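Local coordinates for protein aldose-aldose oxidoreductase (Caulobacter crescentus, PDB 5A04) that probably catalyses the coupled oxidation and reduction of aldose sugars with a bound NADP(H) cofactor, and binds glucose, at residues Leu191-Ala194 with Arg195-Gly199. Numbering follows the deposited sequence.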
loop_
_atom_site.group_PDB
_atom_site.type_symbol
_atom_site.label_atom_id
_atom_site.label_comp_id
_atom_site.label_asym_id
_atom_site.label_seq_id
_atom_site.Cartn_x
_atom_site.Cartn_y
_atom_site.Cartn_z
ATOM N N LEU A 191 5.994 -1.051 10.226
ATOM C CA LEU A 191 6.296 0.135 11.013
ATOM C C LEU A 191 7.797 0.390 11.099
ATOM O O LEU A 191 8.267 1.511 10.868
ATOM C CB LEU A 191 5.703 -0.030 12.416
ATOM C CG LEU A 191 6.192 0.933 13.488
ATOM C CD1 LEU A 191 5.839 2.368 13.088
ATOM C CD2 LEU A 191 5.551 0.540 14.821
ATOM N N ASN A 192 8.549 -0.655 11.426
ATOM C CA ASN A 192 9.986 -0.522 11.621
ATOM C C ASN A 192 10.631 -0.090 10.299
ATOM O O ASN A 192 11.501 0.782 10.284
ATOM C CB ASN A 192 10.582 -1.840 12.155
ATOM C CG ASN A 192 11.975 -1.667 12.748
ATOM O OD1 ASN A 192 12.976 -2.018 12.123
ATOM N ND2 ASN A 192 12.045 -1.150 13.965
ATOM N N ALA A 193 10.181 -0.669 9.188
ATOM C CA ALA A 193 10.705 -0.272 7.872
ATOM C C ALA A 193 10.355 1.173 7.511
ATOM O O ALA A 193 11.190 1.904 6.978
ATOM C CB ALA A 193 10.201 -1.213 6.771
ATOM N N ALA A 194 9.126 1.593 7.784
ATOM C CA ALA A 194 8.763 2.978 7.473
ATOM C C ALA A 194 9.706 3.929 8.208
ATOM O O ALA A 194 10.153 4.933 7.648
ATOM C CB ALA A 194 7.313 3.259 7.847
ATOM N N ARG A 195 10.034 3.574 9.448
ATOM C CA ARG A 195 10.952 4.370 10.253
ATOM C C ARG A 195 12.386 4.329 9.721
ATOM O O ARG A 195 13.016 5.383 9.617
ATOM C CB ARG A 195 10.914 3.908 11.719
ATOM C CG ARG A 195 9.596 4.308 12.447
ATOM C CD ARG A 195 9.507 3.752 13.891
ATOM N NE ARG A 195 10.678 4.203 14.629
ATOM C CZ ARG A 195 11.684 3.420 14.999
ATOM N NH1 ARG A 195 11.625 2.108 14.798
ATOM N NH2 ARG A 195 12.749 3.956 15.596
ATOM N N TYR A 196 12.918 3.151 9.378
ATOM C CA TYR A 196 14.322 3.154 8.954
ATOM C C TYR A 196 14.505 3.584 7.502
ATOM O O TYR A 196 15.584 4.046 7.135
ATOM C CB TYR A 196 15.043 1.802 9.221
ATOM C CG TYR A 196 14.563 0.503 8.583
ATOM C CD1 TYR A 196 14.659 0.276 7.211
ATOM C CD2 TYR A 196 14.132 -0.549 9.390
ATOM C CE1 TYR A 196 14.264 -0.954 6.653
ATOM C CE2 TYR A 196 13.730 -1.767 8.848
ATOM C CZ TYR A 196 13.807 -1.966 7.485
ATOM O OH TYR A 196 13.414 -3.187 6.976
ATOM N N LEU A 197 13.462 3.503 6.691
ATOM C CA LEU A 197 13.574 4.005 5.317
ATOM C C LEU A 197 13.511 5.538 5.301
ATOM O O LEU A 197 14.274 6.193 4.582
ATOM C CB LEU A 197 12.484 3.400 4.426
ATOM C CG LEU A 197 12.635 1.894 4.198
ATOM C CD1 LEU A 197 11.375 1.339 3.570
ATOM C CD2 LEU A 197 13.866 1.562 3.315
ATOM N N THR A 198 12.617 6.125 6.097
ATOM C CA THR A 198 12.550 7.587 6.160
ATOM C C THR A 198 13.676 8.137 7.018
ATOM O O THR A 198 14.128 9.270 6.817
ATOM C CB THR A 198 11.211 8.100 6.751
ATOM O OG1 THR A 198 11.049 7.561 8.066
ATOM C CG2 THR A 198 10.036 7.684 5.885
ATOM N N GLY A 199 14.108 7.337 7.993
ATOM C CA GLY A 199 15.019 7.808 9.023
ATOM C C GLY A 199 14.341 8.809 9.942
ATOM O O GLY A 199 15.003 9.608 10.609
#
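Tyr196 folds back along its own helix and lies over Ala193. Its CG sits between the backbone N and the carbonyl carbon (chi1 60°), a torsion that lays the ring back over the preceding turn. Followed outward, CB and CG pass the carbonyl oxygen of Asn192, which accepts the Tyr196 amide N-H at 2.9 Å from N to O, and Tyr196 CD2 comes within 3.1 Å of that O. Ala193 CA stands 3.5 Å from the ring centroid, 13° off the ring normal, a CH-pi contact over one face. At the ring edge, in plane, OD1 of Asn192 lies 3.3 Å from Tyr196 CD2, the amide turned 73° from the ring. Near the tip, CZ meets Ala193 CB at 3.8 Å, and OH continues to a hydrogen bond with Asn139. An alanine here is likely to strip the ring from Ala193 CA and leave Asn139 OD1 without its hydroxyl partner. Asn192 ND2 hydrogen-bonds Asp320 OD2, while Arg195 NH1 forms a salt bridge with OD1 of the same carboxylate; Arg195 also forms salt bridges with Asp316 and Glu201. At the helix end, Ala194 O accepts both Thr198 N and, at 2.8 Å, Thr198 OG1. Gly199 then leaves the helix with positive phi. This is the C-terminal end of alpha-helix 182-198, packed through Ala194 on Leu229 and Tyr196 on Tyr250 against the mixed sheet of the oxidoreductase C-terminal alpha/beta domain.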